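Local coordinates for FLAP endonuclease-1 protein (Methanocaldococcus jannaschii, PDB 1A76), which cleaves 5'-flap structures and acts as a 5'-3' exonuclease on DNA during replication and repair, with magnesium as its cofactor, at residues 216-220 with 247-251; 16-20 with 67-73; 49-55 with 293-297; 219-225 with 261-265. All blocks are in the same frame, centred on the assembly; numbering follows the deposited sequence.

Overall arrangement
Contacts 1 and 4 are neighbours, with centres 9 Å apart. Both start from helix 211-221 and share Ile219 and Phe220; Ile219 meets helix 247-254 in contact 1 and helix 258-266 in contact 4. Contact 4 reaches the metal site, since Asp224 ligates a manganese ion, whereas the side chain of Ile219 is about 13 Å from a bound manganese ion. Contacts 2 and 3 belong to the N-domain side, their nearest atoms about 12 Å apart: contact 2 holds the C-terminal end of helix 56-70 and contact 3 the loop leading into it. Contact 3 joins segments with 237 residues between them, and contacts 1 and 4 are nested inside that loop.

Contact 1 (216-220 with 247-251); sequences DIAIF and AKDVL
Leu251 lies over one face of the Phe220 ring: its CD1 stands 3.3 Å from the ring centroid of Phe220, 13° off the normal, in a close CH-pi contact, with Leu251 CD1 also 3.3 Å from Phe220 CZ. Both segments are helical, Phe220 N bonding to Asp216 O (2.9 Å) and Leu251 N to Ala247 O (2.9 Å). Their axes run in similar N-to-C directions at a crossing angle of 37° and approach to 10.7 Å; CA atoms of Asp216 and Ala247 are 7.1 Å apart, those of Phe220 and Leu251 7.5 Å. Phe220 takes an m rotamer (chi1 -90°) that carries its ring across to the second helix, where Val250 CG1 meets Phe220 CE1 at 3.6 Å and Ala247 CB meets Phe220 CE2 at 3.9 Å, both at the ring edge. Helices 211-221 and 235-244 are consistent with the helix pair of the helix-three-turn-helix (H3TH) motif of the FEN1 family; Phe220 also touches Ala238 and Leu241 of the latter, and helix 247-254 packs against the same Phe220. On the flank nearer the metal site, Ile219 CG2 touches Leu251 CG at 4.0 Å. At the N-terminal end of the interface Lys248 folds its ammonium back, NZ reaching Asp216 OD2 at 3.2 Å in a salt bridge, while Asp216 OD1 is hydrogen-bonded to Tyr258 OH and lies 3.6 Å from Leu251 CD2.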
loop_
_atom_site.group_PDB
_atom_site.type_symbol
_atom_site.label_atom_id
_atom_site.label_comp_id
_atom_site.label_asym_id
_atom_site.label_seq_id
_atom_site.Cartn_x
_atom_site.Cartn_y
_atom_site.Cartn_z
ATOM N N ASP A 216 -4.394 15.520 12.606
ATOM C CA ASP A 216 -5.470 16.502 12.564
ATOM C C ASP A 216 -5.439 17.212 11.202
ATOM O O ASP A 216 -6.473 17.368 10.554
ATOM C CB ASP A 216 -5.314 17.509 13.711
ATOM C CG ASP A 216 -5.840 16.975 15.046
ATOM O OD1 ASP A 216 -6.452 15.886 15.074
ATOM O OD2 ASP A 216 -5.638 17.651 16.077
ATOM N N ILE A 217 -4.246 17.623 10.765
ATOM C CA ILE A 217 -4.082 18.285 9.472
ATOM C C ILE A 217 -4.643 17.339 8.403
ATOM O O ILE A 217 -5.390 17.759 7.520
ATOM C CB ILE A 217 -2.584 18.575 9.156
ATOM C CG1 ILE A 217 -2.057 19.677 10.074
ATOM C CG2 ILE A 217 -2.428 19.016 7.700
ATOM C CD1 ILE A 217 -0.543 19.737 10.145
ATOM N N ALA A 218 -4.300 16.057 8.513
ATOM C CA ALA A 218 -4.779 15.049 7.579
ATOM C C ALA A 218 -6.301 14.977 7.585
ATOM O O ALA A 218 -6.943 14.908 6.528
ATOM C CB ALA A 218 -4.196 13.685 7.938
ATOM N N ILE A 219 -6.886 14.980 8.780
ATOM C CA ILE A 219 -8.333 14.910 8.888
ATOM C C ILE A 219 -8.972 16.129 8.215
ATOM O O ILE A 219 -9.951 15.977 7.486
ATOM C CB ILE A 219 -8.769 14.773 10.368
ATOM C CG1 ILE A 219 -8.387 13.367 10.876
ATOM C CG2 ILE A 219 -10.271 14.961 10.506
ATOM C CD1 ILE A 219 -8.536 13.173 12.382
ATOM N N PHE A 220 -8.414 17.321 8.440
ATOM C CA PHE A 220 -8.923 18.555 7.814
ATOM C C PHE A 220 -8.900 18.430 6.299
ATOM O O PHE A 220 -9.856 18.792 5.610
ATOM C CB PHE A 220 -8.042 19.767 8.160
ATOM C CG PHE A 220 -8.463 20.504 9.401
ATOM C CD1 PHE A 220 -9.669 21.196 9.443
ATOM C CD2 PHE A 220 -7.630 20.540 10.514
ATOM C CE1 PHE A 220 -10.037 21.917 10.576
ATOM C CE2 PHE A 220 -7.987 21.255 11.647
ATOM C CZ PHE A 220 -9.198 21.948 11.676
ATOM N N ALA A 247 -7.546 23.443 16.704
ATOM C CA ALA A 247 -7.856 22.411 15.712
ATOM C C ALA A 247 -8.774 21.313 16.237
ATOM O O ALA A 247 -9.762 20.953 15.590
ATOM C CB ALA A 247 -6.569 21.789 15.201
ATOM N N LYS A 248 -8.440 20.776 17.405
ATOM C CA LYS A 248 -9.223 19.707 18.004
ATOM C C LYS A 248 -10.696 20.061 18.253
ATOM O O LYS A 248 -11.595 19.254 17.979
ATOM C CB LYS A 248 -8.544 19.249 19.301
ATOM C CG LYS A 248 -7.155 18.630 19.063
ATOM C CD LYS A 248 -6.227 18.793 20.259
ATOM C CE LYS A 248 -4.804 18.326 19.938
ATOM N NZ LYS A 248 -4.791 17.084 19.098
ATOM N N ASP A 249 -10.946 21.251 18.784
ATOM C CA ASP A 249 -12.311 21.686 19.034
ATOM C C ASP A 249 -13.034 21.778 17.699
ATOM O O ASP A 249 -14.180 21.344 17.570
ATOM C CB ASP A 249 -12.328 23.053 19.729
ATOM C CG ASP A 249 -11.982 22.962 21.205
ATOM O OD1 ASP A 249 -12.297 21.928 21.828
ATOM O OD2 ASP A 249 -11.395 23.925 21.745
ATOM N N VAL A 250 -12.349 22.326 16.699
ATOM C CA VAL A 250 -12.921 22.485 15.364
ATOM C C VAL A 250 -13.311 21.156 14.713
ATOM O O VAL A 250 -14.376 21.037 14.099
ATOM C CB VAL A 250 -11.924 23.212 14.429
ATOM C CG1 VAL A 250 -12.419 23.140 13.000
ATOM C CG2 VAL A 250 -11.743 24.678 14.875
ATOM N N LEU A 251 -12.434 20.164 14.845
ATOM C CA LEU A 251 -12.649 18.836 14.271
ATOM C C LEU A 251 -13.787 18.084 14.963
ATOM O O LEU A 251 -14.553 17.371 14.313
ATOM C CB LEU A 251 -11.344 18.026 14.348
ATOM C CG LEU A 251 -10.452 17.939 13.106
ATOM C CD1 LEU A 251 -10.725 19.078 12.146
ATOM C CD2 LEU A 251 -8.987 17.942 13.524
#

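Contact 2 (16-20 with 67-73); sequences FEDLK and HLLENDI
Phe16 adopts a t rotamer (chi1 -152°, chi2 33°) that sends its ring between His67, Leu68 and Ile73. His67, also t, sets its imidazole nearly parallel to it (15°, centroids 4.7 Å apart) but slid so far that the rings barely overlap. Ile73 (chi1 m, chi2 t) brings CD1 to 3.2 Å from Phe16 CE1 and 4.0 Å from Leu19 CB; Leu68 CD1 lies 3.9 Å from Phe16 CZ at the ring edge. Residues 16-20 wind through turns, Leu19 N to Phe16 O (3.1 Å) and Lys20 N to Glu17 O (3.0 Å). Lys20, off-rotamer throughout, bends NZ to 2.4 Å from Asp72 OD2, a very short salt bridge. Lys20 CG is 3.1 Å from Asn71 O, and Lys20 CA makes a CA-H...O contact to Asn71 O at 3.4 Å. Asp72 (phi 54°) is the C-prime residue of a Schellman motif, Ile73 N to Leu68 O (3.0 Å), which ends helix 56-70 before parallel strand 74-79 in the beta-alpha-beta crossover from strand 23-27.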
loop_
_atom_site.group_PDB
_atom_site.type_symbol
_atom_site.label_atom_id
_atom_site.label_comp_id
_atom_site.label_asym_id
_atom_site.label_seq_id
_atom_site.Cartn_x
_atom_site.Cartn_y
_atom_site.Cartn_z
ATOM N N PHE A 16 19.579 5.087 -5.037
ATOM C CA PHE A 16 19.350 3.658 -4.847
ATOM C C PHE A 16 20.517 3.081 -4.048
ATOM O O PHE A 16 20.356 2.139 -3.272
ATOM C CB PHE A 16 19.252 2.961 -6.210
ATOM C CG PHE A 16 18.401 1.724 -6.211
ATOM C CD1 PHE A 16 17.296 1.612 -5.380
ATOM C CD2 PHE A 16 18.710 0.666 -7.059
ATOM C CE1 PHE A 16 16.509 0.464 -5.393
ATOM C CE2 PHE A 16 17.934 -0.489 -7.084
ATOM C CZ PHE A 16 16.831 -0.592 -6.249
ATOM N N GLU A 17 21.697 3.665 -4.226
ATOM C CA GLU A 17 22.885 3.195 -3.522
ATOM C C GLU A 17 22.785 3.350 -2.007
ATOM O O GLU A 17 23.144 2.442 -1.260
ATOM C CB GLU A 17 24.128 3.945 -4.015
ATOM C CG GLU A 17 25.418 3.549 -3.302
ATOM C CD GLU A 17 25.910 4.610 -2.333
ATOM O OE1 GLU A 17 26.492 5.618 -2.793
ATOM O OE2 GLU A 17 25.716 4.435 -1.107
ATOM N N ASP A 18 22.304 4.503 -1.557
ATOM C CA ASP A 18 22.193 4.753 -0.129
ATOM C C ASP A 18 21.041 3.969 0.500
ATOM O O ASP A 18 20.805 4.047 1.697
ATOM C CB ASP A 18 22.033 6.255 0.139
ATOM C CG ASP A 18 23.319 7.039 -0.128
ATOM O OD1 ASP A 18 24.378 6.410 -0.325
ATOM O OD2 ASP A 18 23.272 8.286 -0.147
ATOM N N LEU A 19 20.334 3.211 -0.324
ATOM C CA LEU A 19 19.217 2.389 0.133
ATOM C C LEU A 19 19.715 0.939 0.246
ATOM O O LEU A 19 19.005 0.050 0.729
ATOM C CB LEU A 19 18.090 2.475 -0.894
ATOM C CG LEU A 19 16.706 3.043 -0.577
ATOM C CD1 LEU A 19 16.729 3.853 0.688
ATOM C CD2 LEU A 19 16.222 3.863 -1.777
ATOM N N LYS A 20 20.939 0.709 -0.220
ATOM C CA LYS A 20 21.535 -0.625 -0.194
ATOM C C LYS A 20 21.637 -1.224 1.210
ATOM O O LYS A 20 22.040 -0.551 2.159
ATOM C CB LYS A 20 22.931 -0.589 -0.828
ATOM C CG LYS A 20 23.335 -1.888 -1.519
ATOM C CD LYS A 20 24.766 -2.283 -1.166
ATOM C CE LYS A 20 24.929 -3.800 -1.020
ATOM N NZ LYS A 20 24.824 -4.258 0.399
ATOM N N HIS A 67 14.675 -6.439 -8.822
ATOM C CA HIS A 67 15.419 -5.192 -8.994
ATOM C C HIS A 67 15.902 -4.696 -7.619
ATOM O O HIS A 67 17.045 -4.267 -7.457
ATOM C CB HIS A 67 14.496 -4.165 -9.677
ATOM C CG HIS A 67 15.008 -2.757 -9.662
ATOM N ND1 HIS A 67 16.146 -2.367 -10.334
ATOM C CD2 HIS A 67 14.505 -1.635 -9.092
ATOM C CE1 HIS A 67 16.321 -1.066 -10.181
ATOM N NE2 HIS A 67 15.338 -0.598 -9.430
ATOM N N LEU A 68 15.015 -4.788 -6.634
ATOM C CA LEU A 68 15.299 -4.381 -5.261
ATOM C C LEU A 68 16.366 -5.285 -4.622
ATOM O O LEU A 68 17.317 -4.804 -4.001
ATOM C CB LEU A 68 14.007 -4.450 -4.433
ATOM C CG LEU A 68 13.289 -3.171 -3.974
ATOM C CD1 LEU A 68 13.434 -2.062 -4.986
ATOM C CD2 LEU A 68 11.820 -3.494 -3.719
ATOM N N LEU A 69 16.208 -6.595 -4.787
ATOM C CA LEU A 69 17.154 -7.557 -4.214
ATOM C C LEU A 69 18.551 -7.481 -4.822
ATOM O O LEU A 69 19.544 -7.820 -4.164
ATOM C CB LEU A 69 16.611 -8.976 -4.359
ATOM C CG LEU A 69 15.507 -9.374 -3.379
ATOM C CD1 LEU A 69 14.931 -10.716 -3.803
ATOM C CD2 LEU A 69 16.065 -9.437 -1.952
ATOM N N GLU A 70 18.635 -7.054 -6.076
ATOM C CA GLU A 70 19.924 -6.926 -6.738
ATOM C C GLU A 70 20.708 -5.799 -6.070
ATOM O O GLU A 70 21.935 -5.738 -6.168
ATOM C CB GLU A 70 19.732 -6.605 -8.218
ATOM C CG GLU A 70 19.587 -7.830 -9.113
ATOM C CD GLU A 70 19.245 -7.470 -10.549
ATOM O OE1 GLU A 70 18.415 -6.556 -10.757
ATOM O OE2 GLU A 70 19.807 -8.103 -11.470
ATOM N N ASN A 71 19.986 -4.905 -5.395
ATOM C CA ASN A 71 20.602 -3.779 -4.701
ATOM C C ASN A 71 20.596 -3.979 -3.195
ATOM O O ASN A 71 20.586 -3.017 -2.435
ATOM C CB ASN A 71 19.870 -2.480 -5.030
ATOM C CG ASN A 71 20.821 -1.339 -5.301
ATOM O OD1 ASN A 71 20.882 -0.818 -6.418
ATOM N ND2 ASN A 71 21.584 -0.947 -4.281
ATOM N N ASP A 72 20.605 -5.237 -2.776
ATOM C CA ASP A 72 20.599 -5.595 -1.366
ATOM C C ASP A 72 19.453 -4.978 -0.551
ATOM O O ASP A 72 19.598 -4.721 0.650
ATOM C CB ASP A 72 21.947 -5.249 -0.719
ATOM C CG ASP A 72 22.161 -5.981 0.592
ATOM O OD1 ASP A 72 21.399 -6.932 0.865
ATOM O OD2 ASP A 72 23.073 -5.612 1.357
ATOM N N ILE A 73 18.317 -4.730 -1.202
ATOM C CA ILE A 73 17.152 -4.209 -0.490
ATOM C C ILE A 73 16.269 -5.422 -0.296
ATOM O O ILE A 73 15.758 -5.988 -1.274
ATOM C CB ILE A 73 16.368 -3.170 -1.294
ATOM C CG1 ILE A 73 17.134 -1.847 -1.322
ATOM C CG2 ILE A 73 14.990 -2.957 -0.652
ATOM C CD1 ILE A 73 16.844 -0.996 -2.536
#

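Contact 3 (49-55 with 293-297); sequences NRKGEIT and ENDFN
Glu293 offers its carbonyl: water 2 donates to Glu293 O (3.3 Å, weak) and to Glu53 OE1 (3.1 Å). Next, Asn294 (chi1 m) turns its amide inward, OD1 lying 2.5 Å from water 1 and 3.4 Å from Thr55 CG2, while ND2 is held by Phe289 O; its CA is 5.1 Å from that of Asn49. Water 3 joins Asn294 O (2.8 Å) to Thr55 OG1 (2.6 Å). Asp295 has positive phi (54°) and an m rotamer; its OD2 receives the backbone N of Arg50 at 2.5 Å, very short and nearly linear (175°). Phe296 CE1 meets Thr55 CB at 4.0 Å by the ring edge. Asn297 is the N-cap of helix 298-315, its OD1 accepting from Arg300 N. The facing loop is a type I turn, Gly52 N to Asn49 O 2.9 Å, with Gly52 at phi 81° and Asn49 N bonded to Glu53 O (2.9 Å): the type I turn plus G1 bulge pattern, here docked on the linker between helices 283-292 and 298-315.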
loop_
_atom_site.group_PDB
_atom_site.type_symbol
_atom_site.label_atom_id
_atom_site.label_comp_id
_atom_site.label_asym_id
_atom_site.label_seq_id
_atom_site.Cartn_x
_atom_site.Cartn_y
_atom_site.Cartn_z
ATOM N N ASN A 49 -2.014 -11.253 -21.121
ATOM C CA ASN A 49 -1.534 -12.483 -21.718
ATOM C C ASN A 49 -2.425 -12.804 -22.928
ATOM O O ASN A 49 -3.348 -12.047 -23.268
ATOM C CB ASN A 49 -1.539 -13.638 -20.702
ATOM C CG ASN A 49 -2.909 -13.891 -20.076
ATOM O OD1 ASN A 49 -2.998 -14.420 -18.966
ATOM N ND2 ASN A 49 -3.975 -13.524 -20.779
ATOM N N ARG A 50 -2.151 -13.925 -23.576
ATOM C CA ARG A 50 -2.892 -14.322 -24.768
ATOM C C ARG A 50 -4.362 -14.645 -24.569
ATOM O O ARG A 50 -5.078 -14.851 -25.543
ATOM C CB ARG A 50 -2.192 -15.505 -25.423
ATOM C CG ARG A 50 -0.754 -15.206 -25.736
ATOM C CD ARG A 50 -0.576 -14.779 -27.160
ATOM N NE ARG A 50 0.218 -15.770 -27.875
ATOM C CZ ARG A 50 1.119 -15.487 -28.807
ATOM N NH1 ARG A 50 1.354 -14.233 -29.153
ATOM N NH2 ARG A 50 1.783 -16.471 -29.390
ATOM N N LYS A 51 -4.805 -14.688 -23.317
ATOM C CA LYS A 51 -6.200 -14.968 -22.999
ATOM C C LYS A 51 -6.896 -13.656 -22.655
ATOM O O LYS A 51 -8.064 -13.637 -22.282
ATOM C CB LYS A 51 -6.289 -15.931 -21.817
ATOM C CG LYS A 51 -5.595 -17.256 -22.059
ATOM C CD LYS A 51 -6.569 -18.302 -22.581
ATOM C CE LYS A 51 -6.969 -18.019 -24.022
ATOM N NZ LYS A 51 -8.450 -18.004 -24.185
ATOM N N GLY A 52 -6.156 -12.559 -22.781
ATOM C CA GLY A 52 -6.709 -11.249 -22.500
ATOM C C GLY A 52 -6.750 -10.859 -21.037
ATOM O O GLY A 52 -7.362 -9.841 -20.703
ATOM N N GLU A 53 -6.113 -11.650 -20.171
ATOM C CA GLU A 53 -6.088 -11.356 -18.731
ATOM C C GLU A 53 -4.951 -10.391 -18.428
ATOM O O GLU A 53 -3.866 -10.509 -18.991
ATOM C CB GLU A 53 -5.896 -12.632 -17.910
ATOM C CG GLU A 53 -7.090 -13.569 -17.911
ATOM C CD GLU A 53 -6.765 -14.932 -17.326
ATOM O OE1 GLU A 53 -5.699 -15.494 -17.657
ATOM O OE2 GLU A 53 -7.580 -15.439 -16.529
ATOM N N ILE A 54 -5.203 -9.442 -17.534
ATOM C CA ILE A 54 -4.199 -8.444 -17.186
ATOM C C ILE A 54 -3.048 -9.007 -16.352
ATOM O O ILE A 54 -3.259 -9.576 -15.271
ATOM C CB ILE A 54 -4.840 -7.263 -16.444
ATOM C CG1 ILE A 54 -5.757 -6.493 -17.407
ATOM C CG2 ILE A 54 -3.761 -6.336 -15.908
ATOM C CD1 ILE A 54 -6.658 -5.498 -16.714
ATOM N N THR A 55 -1.831 -8.819 -16.862
ATOM C CA THR A 55 -0.614 -9.324 -16.208
ATOM C C THR A 55 0.288 -8.220 -15.659
ATOM O O THR A 55 1.371 -8.479 -15.139
ATOM C CB THR A 55 0.201 -10.182 -17.194
ATOM O OG1 THR A 55 0.547 -9.397 -18.338
ATOM C CG2 THR A 55 -0.619 -11.378 -17.659
ATOM N N GLU A 293 1.587 -19.945 -18.436
ATOM C CA GLU A 293 0.257 -19.436 -18.198
ATOM C C GLU A 293 0.028 -17.948 -18.427
ATOM O O GLU A 293 -1.109 -17.524 -18.678
ATOM C CB GLU A 293 -0.155 -19.797 -16.785
ATOM C CG GLU A 293 -0.024 -21.263 -16.495
ATOM C CD GLU A 293 -0.234 -21.566 -15.041
ATOM O OE1 GLU A 293 -0.317 -20.613 -14.242
ATOM O OE2 GLU A 293 -0.316 -22.758 -14.695
ATOM N N ASN A 294 1.084 -17.143 -18.354
ATOM C CA ASN A 294 0.872 -15.717 -18.538
ATOM C C ASN A 294 1.668 -15.030 -19.632
ATOM O O ASN A 294 1.815 -13.808 -19.650
ATOM C CB ASN A 294 1.018 -15.025 -17.190
ATOM C CG ASN A 294 -0.228 -15.202 -16.339
ATOM O OD1 ASN A 294 -1.250 -14.559 -16.586
ATOM N ND2 ASN A 294 -0.162 -16.093 -15.357
ATOM N N ASP A 295 2.175 -15.844 -20.550
ATOM C CA ASP A 295 2.893 -15.363 -21.709
ATOM C C ASP A 295 4.080 -14.432 -21.519
ATOM O O ASP A 295 4.347 -13.573 -22.373
ATOM C CB ASP A 295 1.882 -14.731 -22.663
ATOM C CG ASP A 295 0.809 -15.710 -23.086
ATOM O OD1 ASP A 295 1.165 -16.754 -23.668
ATOM O OD2 ASP A 295 -0.384 -15.449 -22.829
ATOM N N PHE A 296 4.790 -14.569 -20.412
ATOM C CA PHE A 296 5.965 -13.735 -20.221
ATOM C C PHE A 296 7.021 -14.302 -21.176
ATOM O O PHE A 296 6.913 -15.449 -21.619
ATOM C CB PHE A 296 6.468 -13.821 -18.777
ATOM C CG PHE A 296 5.825 -12.820 -17.843
ATOM C CD1 PHE A 296 4.452 -12.627 -17.844
ATOM C CD2 PHE A 296 6.598 -12.085 -16.946
ATOM C CE1 PHE A 296 3.856 -11.722 -16.969
ATOM C CE2 PHE A 296 6.012 -11.181 -16.070
ATOM C CZ PHE A 296 4.641 -10.997 -16.079
ATOM N N ASN A 297 8.023 -13.497 -21.505
ATOM C CA ASN A 297 9.091 -13.949 -22.395
ATOM C C ASN A 297 9.943 -14.972 -21.645
ATOM O O ASN A 297 10.470 -14.684 -20.565
ATOM C CB ASN A 297 9.958 -12.771 -22.829
ATOM C CG ASN A 297 11.147 -13.208 -23.650
ATOM O OD1 ASN A 297 12.266 -13.261 -23.151
ATOM N ND2 ASN A 297 10.908 -13.532 -24.919
HETATM O O HOH W 1 -3.525 -14.291 -15.611
HETATM O O HOH W 2 -3.775 -17.701 -16.701
HETATM O O HOH W 3 1.798 -11.004 -20.003
#

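Contact 4 (219-225 with 261-265); sequences IFMGTDY and IKRIF
Ile261 is the central bump, its side chain entering the hollow between Ile219, Thr223 and Tyr225 where helix 211-221 gives way to loop. Ile261 CG2 reaches Ile219 CD1 and Thr223 OG1, each at 4.1 Å, and Ile261 CG1 reaches Tyr225 CB at 4.0 Å; the CA atoms of Tyr225 and Ile261 are 6.6 Å apart. Gly222, at phi 115° and psi 122°, breaks the helix, and an ST turn follows, Thr223 OG1 accepting from Tyr225 N at 3.0 Å. Tyr225 (chi1 m, -56°) then lays its ring against helix 258-266. Ile264 fills one face: its CD1 stands 3.9 Å from the Tyr225 ring centroid, 15° off the normal, in a CH-pi contact, and Ile264 CG2 is 3.3 Å from Tyr225 CE2. The ring's edge points to the face of Phe265 in an offset edge-to-face pair (planes 80°, centroids 5.8 Å), Tyr225 CE2 lying 3.9 Å from Phe265 CZ; Thr223 CG2 is 4.3 Å from Phe265 CZ. At the other end Ile219 CD1 rests 4.1 Å from Lys262 CG. Between Thr223 and Tyr225, Asp224 ligates a manganese ion through OD2, and Tyr225 OH makes a weak hydrogen bond to the metal-binding Glu152. The patch thus lies where helix 211-221, probably the first of the H3TH motif, runs out at the metal site, with helix 258-266 against it and helix 247-254 meeting Ile219 and Phe220 further back.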
loop_
_atom_site.group_PDB
_atom_site.type_symbol
_atom_site.label_atom_id
_atom_site.label_comp_id
_atom_site.label_asym_id
_atom_site.label_seq_id
_atom_site.Cartn_x
_atom_site.Cartn_y
_atom_site.Cartn_z
ATOM N N ILE A 219 -6.886 14.980 8.780
ATOM C CA ILE A 219 -8.333 14.910 8.888
ATOM C C ILE A 219 -8.972 16.129 8.215
ATOM O O ILE A 219 -9.951 15.977 7.486
ATOM C CB ILE A 219 -8.769 14.773 10.368
ATOM C CG1 ILE A 219 -8.387 13.367 10.876
ATOM C CG2 ILE A 219 -10.271 14.961 10.506
ATOM C CD1 ILE A 219 -8.536 13.173 12.382
ATOM N N PHE A 220 -8.414 17.321 8.440
ATOM C CA PHE A 220 -8.923 18.555 7.814
ATOM C C PHE A 220 -8.900 18.430 6.299
ATOM O O PHE A 220 -9.856 18.792 5.610
ATOM C CB PHE A 220 -8.042 19.767 8.160
ATOM C CG PHE A 220 -8.463 20.504 9.401
ATOM C CD1 PHE A 220 -9.669 21.196 9.443
ATOM C CD2 PHE A 220 -7.630 20.540 10.514
ATOM C CE1 PHE A 220 -10.037 21.917 10.576
ATOM C CE2 PHE A 220 -7.987 21.255 11.647
ATOM C CZ PHE A 220 -9.198 21.948 11.676
ATOM N N MET A 221 -7.782 17.948 5.777
ATOM C CA MET A 221 -7.631 17.823 4.336
ATOM C C MET A 221 -8.529 16.724 3.810
ATOM O O MET A 221 -9.023 16.810 2.690
ATOM C CB MET A 221 -6.170 17.546 3.989
ATOM C CG MET A 221 -5.246 18.729 4.305
ATOM S SD MET A 221 -3.495 18.328 4.147
ATOM C CE MET A 221 -3.341 18.076 2.399
ATOM N N GLY A 222 -8.744 15.704 4.635
ATOM C CA GLY A 222 -9.598 14.593 4.253
ATOM C C GLY A 222 -8.841 13.285 4.138
ATOM O O GLY A 222 -7.873 13.185 3.371
ATOM N N THR A 223 -9.257 12.285 4.910
ATOM C CA THR A 223 -8.614 10.968 4.862
ATOM C C THR A 223 -9.539 9.991 4.125
ATOM O O THR A 223 -10.583 10.384 3.604
ATOM C CB THR A 223 -8.320 10.404 6.300
ATOM O OG1 THR A 223 -9.545 10.053 6.950
ATOM C CG2 THR A 223 -7.589 11.434 7.155
ATOM N N ASP A 224 -9.151 8.722 4.060
ATOM C CA ASP A 224 -9.989 7.724 3.404
ATOM C C ASP A 224 -11.239 7.561 4.265
ATOM O O ASP A 224 -12.274 7.089 3.804
ATOM C CB ASP A 224 -9.263 6.372 3.318
ATOM C CG ASP A 224 -8.071 6.395 2.373
ATOM O OD1 ASP A 224 -8.139 7.069 1.325
ATOM O OD2 ASP A 224 -7.063 5.729 2.678
ATOM N N TYR A 225 -11.124 7.965 5.528
ATOM C CA TYR A 225 -12.213 7.859 6.491
ATOM C C TYR A 225 -13.168 9.046 6.539
ATOM O O TYR A 225 -14.221 8.973 7.164
ATOM C CB TYR A 225 -11.621 7.598 7.871
ATOM C CG TYR A 225 -10.742 6.373 7.870
ATOM C CD1 TYR A 225 -11.298 5.100 7.717
ATOM C CD2 TYR A 225 -9.357 6.481 7.965
ATOM C CE1 TYR A 225 -10.500 3.967 7.659
ATOM C CE2 TYR A 225 -8.542 5.347 7.907
ATOM C CZ TYR A 225 -9.125 4.093 7.753
ATOM O OH TYR A 225 -8.339 2.961 7.704
ATOM N N ILE A 261 -11.847 8.086 13.977
ATOM C CA ILE A 261 -10.852 8.175 12.914
ATOM C C ILE A 261 -9.453 8.203 13.529
ATOM O O ILE A 261 -8.544 7.511 13.058
ATOM C CB ILE A 261 -11.066 9.453 12.051
ATOM C CG1 ILE A 261 -12.414 9.378 11.335
ATOM C CG2 ILE A 261 -9.945 9.598 11.019
ATOM C CD1 ILE A 261 -12.918 10.726 10.865
ATOM N N LYS A 262 -9.296 9.002 14.582
ATOM C CA LYS A 262 -8.030 9.117 15.290
ATOM C C LYS A 262 -7.577 7.743 15.776
ATOM O O LYS A 262 -6.413 7.372 15.627
ATOM C CB LYS A 262 -8.180 10.056 16.495
ATOM C CG LYS A 262 -8.205 11.535 16.130
ATOM C CD LYS A 262 -8.064 12.424 17.360
ATOM C CE LYS A 262 -9.239 12.249 18.324
ATOM N NZ LYS A 262 -9.356 13.341 19.345
ATOM N N ARG A 263 -8.503 6.997 16.365
ATOM C CA ARG A 263 -8.189 5.673 16.881
ATOM C C ARG A 263 -7.730 4.715 15.785
ATOM O O ARG A 263 -6.957 3.801 16.049
ATOM C CB ARG A 263 -9.395 5.093 17.625
ATOM C CG ARG A 263 -9.213 5.096 19.140
ATOM C CD ARG A 263 -10.477 4.659 19.884
ATOM N NE ARG A 263 -11.493 5.711 19.948
ATOM C CZ ARG A 263 -11.525 6.676 20.861
ATOM N NH1 ARG A 263 -10.596 6.740 21.803
ATOM N NH2 ARG A 263 -12.497 7.578 20.834
ATOM N N ILE A 264 -8.205 4.927 14.558
ATOM C CA ILE A 264 -7.802 4.088 13.431
ATOM C C ILE A 264 -6.294 4.236 13.198
ATOM O O ILE A 264 -5.604 3.255 12.930
ATOM C CB ILE A 264 -8.546 4.480 12.118
ATOM C CG1 ILE A 264 -9.787 3.597 11.931
ATOM C CG2 ILE A 264 -7.607 4.310 10.906
ATOM C CD1 ILE A 264 -11.011 4.340 11.458
ATOM N N PHE A 265 -5.788 5.464 13.304
ATOM C CA PHE A 265 -4.366 5.722 13.090
ATOM C C PHE A 265 -3.500 5.424 14.304
ATOM O O PHE A 265 -2.376 4.958 14.161
ATOM C CB PHE A 265 -4.141 7.184 12.668
ATOM C CG PHE A 265 -4.688 7.501 11.311
ATOM C CD1 PHE A 265 -4.038 7.043 10.157
ATOM C CD2 PHE A 265 -5.890 8.185 11.180
ATOM C CE1 PHE A 265 -4.587 7.256 8.896
ATOM C CE2 PHE A 265 -6.448 8.404 9.923
ATOM C CZ PHE A 265 -5.788 7.929 8.765
#